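PDB 3FTB: histidinol-phosphate aminotransferase from Clostridium acetobutylicum, which probably transfers amino groups with pyridoxal 5'-phosphate as cofactor, as expected of a histidinol-phosphate aminotransferase in histidine synthesis. Local coordinates for residues L102-S107 against V123-D128; I133-I138 against E164-V169; G158-K163 against S294-F299; K141-D146 against E174-T179; I182-I187 against S194-G199. One frame throughout, in Å; residues are numbered along the deposited sequence.

In the fold
Contacts 1, 2, 4 and 5 belong to the seven-stranded, largely parallel sheet and its helices and loops, whereas contact 3 joins that part to the smaller five-stranded sheet. Contacts 1, 2 and 5 are buried; contacts 3 and 4 are partly buried, and contact 4 lies furthest from the chain's centre. Helix 163-176 serves contact 2, through apolar side chains and a lysine's methylenes near its start, and contact 4, through lysines at and just beyond its C-terminal end. Main-chain ladder bonds dominate contact 1, contact 4 combines salt bridges with lysine and backbone bonds to carbonyl oxygens, and contact 5 turns on one buried carboxylate. Ser-125 OG of contact 1 probably bonds Asp-137 OD2 of contact 2.

Contact 1 (L102-S107 against V123-D128); sequences LIIVPS and VFSYLD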
# COMPACT_ATOMS: atom_id res chain seq x y z
N LEU A 102 -0.82 -3.19 26.51
CA LEU A 102 -0.10 -4.31 27.10
C LEU A 102 0.43 -5.20 25.98
O LEU A 102 -0.35 -5.77 25.22
CB LEU A 102 -1.03 -5.13 28.00
CG LEU A 102 -0.47 -6.32 28.77
CD1 LEU A 102 0.24 -5.82 29.99
CD2 LEU A 102 -1.61 -7.24 29.17
N ILE A 103 1.75 -5.32 25.87
CA ILE A 103 2.34 -6.21 24.89
C ILE A 103 2.85 -7.46 25.58
O ILE A 103 3.66 -7.39 26.50
CB ILE A 103 3.48 -5.55 24.08
CG1 ILE A 103 3.06 -4.16 23.60
CG2 ILE A 103 3.85 -6.42 22.88
CD1 ILE A 103 4.11 -3.44 22.79
N ILE A 104 2.31 -8.61 25.17
CA ILE A 104 2.77 -9.89 25.68
C ILE A 104 4.06 -10.20 24.95
O ILE A 104 4.13 -10.11 23.72
CB ILE A 104 1.75 -11.01 25.44
CG1 ILE A 104 0.67 -10.98 26.53
CG2 ILE A 104 2.44 -12.37 25.48
CD1 ILE A 104 0.12 -9.61 26.82
N VAL A 105 5.08 -10.56 25.71
CA VAL A 105 6.43 -10.62 25.18
C VAL A 105 7.18 -11.77 25.90
O VAL A 105 6.88 -12.06 27.06
CB VAL A 105 7.10 -9.25 25.39
CG1 VAL A 105 7.63 -9.12 26.82
CG2 VAL A 105 8.19 -9.01 24.35
N PRO A 106 8.13 -12.44 25.21
CA PRO A 106 8.61 -12.22 23.84
C PRO A 106 7.47 -12.11 22.82
O PRO A 106 6.40 -12.70 23.04
CB PRO A 106 9.44 -13.48 23.54
CG PRO A 106 9.80 -14.02 24.86
CD PRO A 106 8.71 -13.67 25.80
N SER A 107 7.68 -11.35 21.75
CA SER A 107 6.72 -11.30 20.65
C SER A 107 7.31 -10.62 19.41
O SER A 107 8.41 -10.07 19.45
CB SER A 107 5.45 -10.57 21.07
OG SER A 107 5.75 -9.21 21.36
N VAL A 123 3.21 -1.37 28.26
CA VAL A 123 3.27 -2.15 29.49
C VAL A 123 3.49 -3.61 29.07
O VAL A 123 2.77 -4.10 28.19
CB VAL A 123 1.96 -2.04 30.28
CG1 VAL A 123 1.99 -2.89 31.53
CG2 VAL A 123 1.68 -0.58 30.61
N PHE A 124 4.46 -4.29 29.66
CA PHE A 124 4.78 -5.66 29.24
C PHE A 124 4.15 -6.76 30.12
O PHE A 124 4.00 -6.60 31.34
CB PHE A 124 6.30 -5.88 29.12
CG PHE A 124 6.93 -5.19 27.92
CD1 PHE A 124 6.64 -5.61 26.62
CD2 PHE A 124 7.84 -4.15 28.09
CE1 PHE A 124 7.22 -4.99 25.52
CE2 PHE A 124 8.43 -3.52 26.99
CZ PHE A 124 8.13 -3.94 25.71
N SER A 125 3.77 -7.86 29.48
CA SER A 125 3.45 -9.09 30.19
C SER A 125 4.31 -10.22 29.62
O SER A 125 4.27 -10.51 28.42
CB SER A 125 1.96 -9.44 30.09
OG SER A 125 1.67 -10.62 30.84
N TYR A 126 5.10 -10.84 30.50
CA TYR A 126 6.08 -11.83 30.06
C TYR A 126 5.55 -13.26 30.09
O TYR A 126 4.94 -13.69 31.07
CB TYR A 126 7.33 -11.74 30.92
CG TYR A 126 8.18 -10.50 30.67
CD1 TYR A 126 7.83 -9.27 31.20
CD2 TYR A 126 9.34 -10.58 29.90
CE1 TYR A 126 8.59 -8.15 30.97
CE2 TYR A 126 10.11 -9.46 29.67
CZ TYR A 126 9.74 -8.24 30.20
OH TYR A 126 10.51 -7.12 29.97
N LEU A 127 5.79 -14.00 29.01
CA LEU A 127 5.62 -15.45 29.06
C LEU A 127 6.53 -16.00 30.14
O LEU A 127 7.64 -15.49 30.35
CB LEU A 127 5.99 -16.09 27.72
CG LEU A 127 5.34 -15.60 26.44
CD1 LEU A 127 5.96 -16.35 25.27
CD2 LEU A 127 3.84 -15.80 26.49
N ASP A 128 6.07 -17.05 30.82
CA ASP A 128 6.86 -17.64 31.88
C ASP A 128 8.05 -18.43 31.31
O ASP A 128 8.39 -18.28 30.13
CB ASP A 128 5.98 -18.51 32.78
CG ASP A 128 5.63 -19.85 32.15
OD1 ASP A 128 6.05 -20.13 31.01
OD2 ASP A 128 4.92 -20.65 32.81
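With Val-105 CG1 between its backbone N and carbonyl carbon (chi1 81°) and Tyr-126 CG beside its own N (chi1 -72°), the methyl comes to lie over one face of the tyrosine ring. The two residues are paired in adjacent parallel strands of a beta-alpha-beta unit, 100-105 and 121-126, whose connecting helix is 110-117. Four N-H...O bonds stitch the strands: Ile-103 N reaches Val-123 O at 2.8 Å, nearly along the C=O axis, and Val-105 N gives to Ser-125 O in its carbonyl plane. Ser-125 N and Leu-127 N return the bonds to Ile-103 O and Val-105 O, both from above the carbonyl planes. On the other face, Leu-102, Ile-104 and Ser-125 meet Ile-138 of helix 135-141. Past the strands, a cis peptide leads into Pro-106, whose CD touches Leu-127 CD1 at 3.9 Å. Val-105 CG1 sits 3.9 Å from the Tyr-126 ring centroid in a CH-pi contact, offset toward the rim and also 3.7 Å from Phe-124 CD1.

Contact 2 (I133-I138 against E164-V169); sequences IDYEDI and EKFIHV
The first turn of helix 135-141 lies beside the early turns of helix 163-176, with Tyr-135 CA 6.7 Å from Phe-166 CA and Ile-138 CA 7.4 Å from Val-169 CA. Tyr-135 is the central side chain, its ring gripped on both faces. Lys-165 CB stands over the ring centre, 3.8 Å from the centroid and only 10° off the normal, in a CH-pi contact, while Ile-133 CG2, from the tyrosine's own segment, covers the opposite face toward the rim. The extended lysine chain then crosses the ring, its CD 3.6 Å from Tyr-135 CE2, and carries the ammonium away from the contact. Phe-166, with CG anti to its backbone N (chi1 -156°), comes in at the tyrosine's margin: the two rings meet edge to edge, Phe-166 CD1 lying 3.8 Å from Tyr-135 CE1. One turn on, Ile-138 CD1 touches the edge of the same phenylalanine, and Ile-138 CG2 meets Val-169 CG1 at 3.7 Å. Val-169 CB in turn lies over a face of Phe-166. At the far end of the tyrosine, OH is hydrogen-bonded to the backbone N of Asn-162, whose side chain caps helix 163-176 at Lys-165 N. Between the two segments cohesion is therefore purely apolar, the phenol being anchored by its tip in the helix-capping loop and its ring rotation restrained by carbon on both faces.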
# COMPACT_ATOMS: atom_id res chain seq x y z
N ILE A 133 1.67 -18.09 28.51
CA ILE A 133 1.05 -16.83 28.88
C ILE A 133 0.81 -16.80 30.39
O ILE A 133 0.44 -17.81 31.00
CB ILE A 133 -0.30 -16.63 28.13
CG1 ILE A 133 -0.06 -16.46 26.63
CG2 ILE A 133 -1.09 -15.44 28.66
CD1 ILE A 133 -1.29 -16.61 25.81
N ASP A 134 1.04 -15.63 31.00
CA ASP A 134 0.67 -15.42 32.39
C ASP A 134 -0.74 -14.80 32.39
O ASP A 134 -0.91 -13.59 32.58
CB ASP A 134 1.68 -14.49 33.06
CG ASP A 134 1.58 -14.49 34.58
OD1 ASP A 134 0.58 -15.00 35.12
OD2 ASP A 134 2.51 -13.96 35.23
N TYR A 135 -1.75 -15.64 32.17
CA TYR A 135 -3.12 -15.13 32.01
C TYR A 135 -3.52 -14.27 33.19
O TYR A 135 -4.15 -13.23 33.03
CB TYR A 135 -4.12 -16.26 31.82
CG TYR A 135 -3.85 -17.07 30.59
CD1 TYR A 135 -4.25 -16.62 29.34
CD2 TYR A 135 -3.18 -18.29 30.66
CE1 TYR A 135 -3.99 -17.35 28.20
CE2 TYR A 135 -2.92 -19.03 29.53
CZ TYR A 135 -3.32 -18.56 28.30
OH TYR A 135 -3.06 -19.28 27.16
N GLU A 136 -3.14 -14.72 34.37
CA GLU A 136 -3.47 -14.01 35.60
C GLU A 136 -2.80 -12.64 35.67
O GLU A 136 -3.28 -11.74 36.35
CB GLU A 136 -3.06 -14.85 36.81
CG GLU A 136 -4.04 -14.76 37.96
CD GLU A 136 -5.38 -15.35 37.59
OE1 GLU A 136 -5.41 -16.49 37.08
OE2 GLU A 136 -6.40 -14.66 37.80
N ASP A 137 -1.68 -12.50 34.96
CA ASP A 137 -0.99 -11.21 34.87
C ASP A 137 -1.68 -10.28 33.88
O ASP A 137 -1.86 -9.09 34.15
CB ASP A 137 0.47 -11.40 34.46
CG ASP A 137 1.27 -10.12 34.56
OD1 ASP A 137 1.24 -9.48 35.63
OD2 ASP A 137 1.94 -9.74 33.57
N ILE A 138 -2.07 -10.82 32.73
CA ILE A 138 -2.85 -10.05 31.78
C ILE A 138 -4.08 -9.48 32.49
O ILE A 138 -4.38 -8.29 32.36
CB ILE A 138 -3.29 -10.89 30.56
CG1 ILE A 138 -2.06 -11.34 29.76
CG2 ILE A 138 -4.26 -10.11 29.67
CD1 ILE A 138 -2.40 -12.26 28.60
N GLU A 164 -10.01 -21.53 26.86
CA GLU A 164 -10.68 -21.59 28.16
C GLU A 164 -10.16 -20.54 29.18
O GLU A 164 -10.95 -19.84 29.80
CB GLU A 164 -10.67 -23.02 28.71
CG GLU A 164 -11.13 -23.15 30.16
CD GLU A 164 -9.96 -23.15 31.14
OE1 GLU A 164 -8.95 -23.83 30.86
OE2 GLU A 164 -10.06 -22.48 32.20
N LYS A 165 -8.84 -20.42 29.31
CA LYS A 165 -8.23 -19.48 30.27
C LYS A 165 -8.39 -18.02 29.85
O LYS A 165 -8.52 -17.13 30.70
CB LYS A 165 -6.74 -19.76 30.45
CG LYS A 165 -6.39 -21.21 30.71
CD LYS A 165 -5.02 -21.31 31.37
CE LYS A 165 -4.79 -22.68 31.98
NZ LYS A 165 -3.63 -22.69 32.92
N PHE A 166 -8.34 -17.77 28.55
CA PHE A 166 -8.38 -16.41 28.02
C PHE A 166 -9.80 -15.84 28.04
O PHE A 166 -9.98 -14.62 27.98
CB PHE A 166 -7.82 -16.39 26.59
CG PHE A 166 -7.27 -15.05 26.15
CD1 PHE A 166 -6.02 -14.61 26.59
CD2 PHE A 166 -7.98 -14.25 25.27
CE1 PHE A 166 -5.51 -13.38 26.16
CE2 PHE A 166 -7.47 -13.03 24.84
CZ PHE A 166 -6.23 -12.60 25.30
N ILE A 167 -10.80 -16.72 28.13
CA ILE A 167 -12.19 -16.26 28.14
C ILE A 167 -12.44 -15.32 29.31
O ILE A 167 -13.26 -14.41 29.22
CB ILE A 167 -13.21 -17.43 28.17
CG1 ILE A 167 -13.01 -18.36 26.96
CG2 ILE A 167 -14.65 -16.90 28.20
CD1 ILE A 167 -12.82 -17.63 25.62
N HIS A 168 -11.71 -15.52 30.40
CA HIS A 168 -11.78 -14.60 31.53
C HIS A 168 -11.23 -13.24 31.15
O HIS A 168 -11.72 -12.21 31.59
CB HIS A 168 -11.06 -15.18 32.73
CG HIS A 168 -11.50 -16.57 33.07
ND1 HIS A 168 -12.62 -16.83 33.84
CD2 HIS A 168 -11.01 -17.78 32.70
CE1 HIS A 168 -12.78 -18.14 33.95
NE2 HIS A 168 -11.82 -18.74 33.27
N VAL A 169 -10.20 -13.24 30.30
CA VAL A 169 -9.69 -11.98 29.76
C VAL A 169 -10.72 -11.36 28.82
O VAL A 169 -11.02 -10.17 28.91
CB VAL A 169 -8.32 -12.17 29.03
CG1 VAL A 169 -7.71 -10.81 28.67
CG2 VAL A 169 -7.37 -12.94 29.87

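Contact 3 (G158-K163 against S294-F299); sequences GGLINK and SPHANF
The junction between the two sheets of the chain is formed here by loops: 158-163 leads from the larger sheet into helix 163-176, and the loop 294-299 links the antiparallel strands 289-293 and 299-304 of the smaller sheet. Gly-158, with left-handed helical torsions (phi 63°), packs its backbone against Pro-295, their CA atoms 4.4 Å apart. His-296 ND1 gives a weak, long hydrogen bond of 3.5 Å to Gly-158 O, which lies at the edge of the imidazole, in its plane. Leu-160 reaches the same ring obliquely: its CD1 is 3.4 Å from His-296 CD2 and equally close to CG. On the other flank, Phe-299 takes the crowded first torsion (chi1 52°), so that its ring edge abuts the glycine, CE1 standing 3.5 Å from Gly-158 N; the same ring packs edge-to-face with Phe-186. Such a loop-to-loop seam, in which close packing is joined by a weak imidazole-to-carbonyl bond, is consistent with the boundary between the large and small domains of class I and II aminotransferases.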
# COMPACT_ATOMS: atom_id res chain seq x y z
N GLY A 158 5.76 -19.93 19.09
CA GLY A 158 4.68 -20.67 18.47
C GLY A 158 3.54 -21.08 19.38
O GLY A 158 2.86 -22.07 19.13
N GLY A 159 3.30 -20.31 20.44
CA GLY A 159 2.27 -20.64 21.39
C GLY A 159 0.88 -20.18 20.98
O GLY A 159 0.71 -19.06 20.50
N LEU A 160 -0.11 -21.05 21.17
CA LEU A 160 -1.52 -20.71 20.94
C LEU A 160 -2.18 -20.23 22.22
O LEU A 160 -1.91 -20.77 23.28
CB LEU A 160 -2.28 -21.93 20.43
CG LEU A 160 -2.11 -22.36 18.98
CD1 LEU A 160 -2.60 -23.80 18.81
CD2 LEU A 160 -2.85 -21.42 18.04
N ILE A 161 -3.04 -19.22 22.12
CA ILE A 161 -3.82 -18.76 23.26
C ILE A 161 -4.87 -19.79 23.72
O ILE A 161 -5.81 -20.09 22.99
CB ILE A 161 -4.53 -17.44 22.95
CG1 ILE A 161 -3.53 -16.34 22.58
CG2 ILE A 161 -5.40 -17.01 24.14
CD1 ILE A 161 -4.19 -15.08 22.02
N ASN A 162 -4.69 -20.32 24.92
CA ASN A 162 -5.66 -21.20 25.58
C ASN A 162 -7.02 -20.53 25.65
O ASN A 162 -7.21 -19.56 26.39
CB ASN A 162 -5.14 -21.55 26.99
CG ASN A 162 -6.03 -22.55 27.74
OD1 ASN A 162 -7.24 -22.36 27.86
ND2 ASN A 162 -5.42 -23.59 28.28
N LYS A 163 -7.98 -21.05 24.88
CA LYS A 163 -9.29 -20.41 24.82
C LYS A 163 -9.95 -20.38 26.19
O LYS A 163 -10.37 -19.33 26.65
CB LYS A 163 -10.19 -21.10 23.79
CG LYS A 163 -11.24 -20.18 23.20
CD LYS A 163 -12.30 -20.95 22.44
CE LYS A 163 -11.84 -21.42 21.06
NZ LYS A 163 -12.88 -22.33 20.47
N SER A 294 7.31 -26.46 22.05
CA SER A 294 6.32 -27.01 21.12
C SER A 294 5.59 -25.94 20.29
O SER A 294 4.93 -25.05 20.85
CB SER A 294 5.32 -27.90 21.85
OG SER A 294 4.43 -28.51 20.93
N PRO A 295 5.71 -26.03 18.95
CA PRO A 295 5.18 -25.06 17.99
C PRO A 295 3.78 -25.42 17.56
O PRO A 295 3.36 -26.57 17.70
CB PRO A 295 6.11 -25.22 16.78
CG PRO A 295 6.98 -26.44 17.06
CD PRO A 295 6.44 -27.11 18.27
N HIS A 296 3.05 -24.45 17.01
CA HIS A 296 1.74 -24.74 16.45
C HIS A 296 1.57 -24.14 15.07
O HIS A 296 0.49 -24.17 14.51
CB HIS A 296 0.64 -24.33 17.42
CG HIS A 296 0.52 -25.24 18.60
ND1 HIS A 296 1.34 -25.13 19.71
CD2 HIS A 296 -0.27 -26.32 18.81
CE1 HIS A 296 1.04 -26.09 20.56
NE2 HIS A 296 0.06 -26.83 20.05
N ALA A 297 2.67 -23.61 14.54
CA ALA A 297 2.72 -23.10 13.18
C ALA A 297 3.92 -23.68 12.45
O ALA A 297 4.31 -24.83 12.70
CB ALA A 297 2.77 -21.56 13.17
N ASN A 298 4.54 -22.90 11.57
CA ASN A 298 5.69 -23.39 10.80
C ASN A 298 7.07 -22.88 11.27
O ASN A 298 7.95 -22.56 10.46
CB ASN A 298 5.49 -23.11 9.30
CG ASN A 298 5.44 -21.63 9.00
OD1 ASN A 298 4.94 -20.85 9.80
ND2 ASN A 298 5.97 -21.23 7.84
N PHE A 299 7.26 -22.85 12.59
CA PHE A 299 8.55 -22.52 13.19
C PHE A 299 8.66 -23.09 14.60
O PHE A 299 7.65 -23.42 15.23
CB PHE A 299 8.76 -21.01 13.20
CG PHE A 299 7.63 -20.25 13.82
CD1 PHE A 299 7.55 -20.09 15.19
CD2 PHE A 299 6.63 -19.70 13.02
CE1 PHE A 299 6.49 -19.39 15.76
CE2 PHE A 299 5.58 -19.01 13.58
CZ PHE A 299 5.51 -18.85 14.96

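Contact 4 (K141-D146 against E174-T179); sequences KIDDVD and EEKKKT
Lys-178 NZ is gripped by three hydrogen-bond partners and one carboxylate. It donates to Ile-142 O at 3.1 Å, on a lone pair in the carbonyl plane, and to Val-145 O, also 3.1 Å away, almost along the C=O axis; a water accepts its third bond at 2.6 Å. That water donates a hydrogen bond to Asp-143 OD1, which also forms a longer salt bridge of 3.6 Å with Lys-178 NZ itself. Bends at chi2 (-55°) and chi4 (82°) curl the lysine back into the loop, laying its CD against Val-145 O. Lys-176 NZ faces the same carboxylate from another direction, 3.1 Å from both Asp-143 OD1 and Asp-143 OD2 in a salt bridge with weak hydrogen-bond geometry, and its CD rests on Ile-142 CG2. Two ammonium groups sharing one carboxylate would be expected to keep Asp-143 ionised. Lys-177, with positive phi, forms a Schellman motif at the C-terminal end of helix 163-176. Further along, Thr-179 N binds Asp-146 O at 3.2 Å in a nearly straight bond (172°), and a second water donates to both Asp-146 O and Lys-177 O. These bonds join two neighbouring helix-to-strand turns, those entering the parallel strands 147-151 and 179-183 of an alpha/beta domain.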
# COMPACT_ATOMS: atom_id res chain seq x y z
N LYS A 141 -3.48 -6.57 34.91
CA LYS A 141 -2.94 -5.38 34.24
C LYS A 141 -3.97 -4.70 33.33
O LYS A 141 -3.72 -3.62 32.79
CB LYS A 141 -1.73 -5.75 33.38
CG LYS A 141 -0.45 -6.01 34.14
CD LYS A 141 0.61 -6.56 33.20
CE LYS A 141 1.94 -6.57 33.90
NZ LYS A 141 1.70 -6.75 35.35
N ILE A 142 -5.12 -5.33 33.15
CA ILE A 142 -6.05 -4.89 32.12
C ILE A 142 -6.79 -3.59 32.42
O ILE A 142 -7.37 -2.99 31.51
CB ILE A 142 -7.04 -6.00 31.71
CG1 ILE A 142 -7.26 -5.96 30.20
CG2 ILE A 142 -8.34 -5.87 32.49
CD1 ILE A 142 -8.23 -7.00 29.70
N ASP A 143 -6.77 -3.14 33.67
CA ASP A 143 -7.24 -1.79 34.00
C ASP A 143 -6.12 -0.75 33.85
O ASP A 143 -6.35 0.45 33.97
CB ASP A 143 -7.81 -1.73 35.42
CG ASP A 143 -9.32 -1.83 35.45
OD1 ASP A 143 -9.97 -1.60 34.41
OD2 ASP A 143 -9.87 -2.12 36.54
N ASP A 144 -4.89 -1.21 33.63
CA ASP A 144 -3.75 -0.31 33.49
C ASP A 144 -3.61 0.23 32.06
O ASP A 144 -2.90 1.20 31.82
CB ASP A 144 -2.46 -1.02 33.90
CG ASP A 144 -2.19 -0.95 35.39
OD1 ASP A 144 -1.60 -1.92 35.94
OD2 ASP A 144 -2.56 0.06 36.01
N VAL A 145 -4.29 -0.42 31.12
CA VAL A 145 -4.09 -0.14 29.70
C VAL A 145 -5.41 0.09 28.96
O VAL A 145 -6.49 -0.12 29.51
CB VAL A 145 -3.34 -1.30 29.02
CG1 VAL A 145 -1.88 -1.35 29.46
CG2 VAL A 145 -4.02 -2.62 29.35
N ASP A 146 -5.30 0.52 27.71
CA ASP A 146 -6.46 0.74 26.86
C ASP A 146 -6.66 -0.45 25.94
O ASP A 146 -7.75 -0.64 25.38
CB ASP A 146 -6.25 2.00 26.01
CG ASP A 146 -5.74 3.16 26.83
OD1 ASP A 146 -6.38 3.51 27.84
OD2 ASP A 146 -4.69 3.72 26.46
N GLU A 174 -14.37 -7.06 27.22
CA GLU A 174 -15.74 -6.73 26.82
C GLU A 174 -16.37 -5.77 27.83
O GLU A 174 -16.88 -4.71 27.46
CB GLU A 174 -16.56 -8.01 26.72
CG GLU A 174 -17.82 -7.93 25.88
CD GLU A 174 -17.53 -7.63 24.42
OE1 GLU A 174 -18.50 -7.48 23.62
OE2 GLU A 174 -16.34 -7.53 24.06
N GLU A 175 -16.34 -6.16 29.10
CA GLU A 175 -16.94 -5.36 30.17
C GLU A 175 -16.33 -3.96 30.31
O GLU A 175 -17.03 -3.01 30.63
CB GLU A 175 -16.82 -6.12 31.49
CG GLU A 175 -17.00 -5.27 32.75
CD GLU A 175 -16.35 -5.89 33.97
OE1 GLU A 175 -16.14 -5.17 34.97
OE2 GLU A 175 -16.03 -7.10 33.94
N LYS A 176 -15.03 -3.85 30.06
CA LYS A 176 -14.29 -2.62 30.36
C LYS A 176 -14.07 -1.73 29.14
O LYS A 176 -13.32 -0.75 29.20
CB LYS A 176 -12.96 -2.98 31.00
CG LYS A 176 -13.10 -3.57 32.41
CD LYS A 176 -12.07 -4.64 32.70
CE LYS A 176 -12.14 -5.08 34.16
NZ LYS A 176 -11.87 -3.94 35.09
N LYS A 177 -14.73 -2.07 28.03
CA LYS A 177 -14.59 -1.32 26.79
C LYS A 177 -13.13 -1.25 26.35
O LYS A 177 -12.73 -0.34 25.64
CB LYS A 177 -15.16 0.09 26.96
CG LYS A 177 -16.66 0.14 27.16
CD LYS A 177 -17.16 1.57 27.35
CE LYS A 177 -18.66 1.61 27.52
NZ LYS A 177 -19.16 3.00 27.73
N LYS A 178 -12.36 -2.22 26.83
CA LYS A 178 -10.96 -2.37 26.45
C LYS A 178 -10.90 -3.09 25.09
O LYS A 178 -11.82 -3.82 24.72
CB LYS A 178 -10.20 -3.18 27.52
CG LYS A 178 -10.13 -2.52 28.91
CD LYS A 178 -9.52 -1.14 28.80
CE LYS A 178 -9.96 -0.23 29.91
NZ LYS A 178 -9.17 -0.44 31.13
N THR A 179 -9.83 -2.87 24.33
CA THR A 179 -9.70 -3.55 23.05
C THR A 179 -8.56 -4.58 23.06
O THR A 179 -7.45 -4.29 23.49
CB THR A 179 -9.52 -2.56 21.88
OG1 THR A 179 -10.65 -1.68 21.81
CG2 THR A 179 -9.39 -3.31 20.55
O HOH W 1 -9.81 0.90 33.22
O HOH W 2 -10.14 0.82 24.93

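Contact 5 (I182-I187 against S194-G199); sequences IDEAFI and SSSFVG
The polar part of this contact is carried by Glu-184, at the C-terminal end of strand 179-183. Its extended chain sets OE2 to receive Phe-197 N through the syn lone pair, in a short, nearly straight bond (2.9 Å, 173°), with a weak further bond from Asn-152 ND2 to OE2. The same oxygen lies at the edge of the Phe-197 ring, in its plane. The other oxygen, OE1, forms a salt bridge with Arg-211 NE and presses closely on Ser-196 CB, at 2.9 Å. Ser-196 OG instead points to Pro-193 O, with a weak bond to a phosphate ion, probably from the crystallisation liquor. Upstream, Asp-183 OD1 accepts from Ala-185 N in an Asx turn that shapes the exit from the strand.

Carbon packing lies to each side of the carboxylate along the chain. Ile-182 CD1 sits over one face of the Phe-197 ring, 3.9 Å from its centroid in a CH-pi contact. Ile-187, with CG1 anti to N (chi1 -156°), brings CG1 to 3.7 Å from Ser-196 CB, and its CD1 makes a van der Waals contact with the carbonyl oxygen Ser-195 O at 3.3 Å. A buried carboxylate that is met by both a main-chain N-H and an arginine is likely to stay ionised, and it pins loop 194-199 beside the end of the strand.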
# COMPACT_ATOMS: atom_id res chain seq x y z
N ILE A 182 -5.64 -9.46 18.37
CA ILE A 182 -5.01 -10.77 18.22
C ILE A 182 -4.45 -11.01 16.83
O ILE A 182 -5.21 -11.15 15.86
CB ILE A 182 -5.96 -11.92 18.56
CG1 ILE A 182 -6.61 -11.69 19.91
CG2 ILE A 182 -5.20 -13.22 18.67
CD1 ILE A 182 -7.31 -12.92 20.45
N ASP A 183 -3.12 -11.06 16.74
CA ASP A 183 -2.42 -11.30 15.49
C ASP A 183 -2.42 -12.80 15.13
O ASP A 183 -1.71 -13.60 15.75
CB ASP A 183 -1.00 -10.74 15.60
CG ASP A 183 -0.10 -11.18 14.45
OD1 ASP A 183 -0.58 -11.86 13.53
OD2 ASP A 183 1.10 -10.83 14.48
N GLU A 184 -3.22 -13.16 14.13
CA GLU A 184 -3.39 -14.56 13.76
C GLU A 184 -2.85 -14.89 12.38
O GLU A 184 -3.42 -15.70 11.66
CB GLU A 184 -4.87 -14.95 13.85
CG GLU A 184 -5.38 -15.14 15.28
CD GLU A 184 -6.77 -15.72 15.32
OE1 GLU A 184 -7.33 -16.11 14.25
OE2 GLU A 184 -7.30 -15.77 16.44
N ALA A 185 -1.74 -14.25 12.02
CA ALA A 185 -1.19 -14.37 10.67
C ALA A 185 -0.70 -15.78 10.39
O ALA A 185 -0.54 -16.16 9.23
CB ALA A 185 -0.07 -13.37 10.47
N PHE A 186 -0.46 -16.53 11.45
CA PHE A 186 0.07 -17.88 11.35
C PHE A 186 -1.01 -18.92 11.63
O PHE A 186 -0.84 -20.09 11.30
CB PHE A 186 1.22 -18.10 12.34
CG PHE A 186 2.52 -17.46 11.93
CD1 PHE A 186 3.22 -17.92 10.81
CD2 PHE A 186 3.07 -16.43 12.67
CE1 PHE A 186 4.43 -17.35 10.44
CE2 PHE A 186 4.28 -15.85 12.31
CZ PHE A 186 4.97 -16.32 11.19
N ILE A 187 -2.11 -18.47 12.23
CA ILE A 187 -3.15 -19.37 12.72
C ILE A 187 -3.54 -20.43 11.68
O ILE A 187 -4.18 -21.42 12.02
CB ILE A 187 -4.43 -18.60 13.11
CG1 ILE A 187 -5.25 -19.39 14.14
CG2 ILE A 187 -5.26 -18.34 11.88
CD1 ILE A 187 -4.69 -19.37 15.55
N SER A 194 -10.92 -23.96 15.60
CA SER A 194 -11.15 -23.59 16.96
C SER A 194 -9.91 -23.02 17.61
O SER A 194 -10.02 -22.57 18.70
CB SER A 194 -11.97 -24.62 17.76
OG SER A 194 -11.20 -25.62 18.34
N SER A 195 -8.80 -22.97 16.88
CA SER A 195 -7.56 -22.32 17.34
C SER A 195 -7.60 -20.81 17.16
O SER A 195 -6.94 -20.09 17.92
CB SER A 195 -6.33 -22.91 16.65
OG SER A 195 -5.95 -24.12 17.29
N SER A 196 -8.36 -20.35 16.17
CA SER A 196 -8.60 -18.91 15.99
C SER A 196 -9.75 -18.42 16.84
O SER A 196 -10.68 -19.16 17.16
CB SER A 196 -8.86 -18.57 14.52
OG SER A 196 -10.00 -19.25 14.04
N PHE A 197 -9.68 -17.15 17.22
CA PHE A 197 -10.76 -16.52 17.94
C PHE A 197 -11.78 -15.95 16.98
O PHE A 197 -12.71 -15.26 17.40
CB PHE A 197 -10.21 -15.40 18.82
CG PHE A 197 -9.62 -15.88 20.11
CD1 PHE A 197 -8.38 -16.51 20.12
CD2 PHE A 197 -10.30 -15.72 21.31
CE1 PHE A 197 -7.84 -16.97 21.31
CE2 PHE A 197 -9.76 -16.17 22.49
CZ PHE A 197 -8.52 -16.80 22.49
N VAL A 198 -11.62 -16.20 15.68
CA VAL A 198 -12.56 -15.64 14.71
C VAL A 198 -14.00 -16.05 15.03
O VAL A 198 -14.93 -15.26 14.87
CB VAL A 198 -12.20 -16.00 13.24
CG1 VAL A 198 -11.01 -15.17 12.77
CG2 VAL A 198 -11.97 -17.51 13.08
N GLY A 199 -14.17 -17.28 15.50
CA GLY A 199 -15.49 -17.78 15.87
C GLY A 199 -16.01 -17.18 17.16
O GLY A 199 -17.09 -17.56 17.65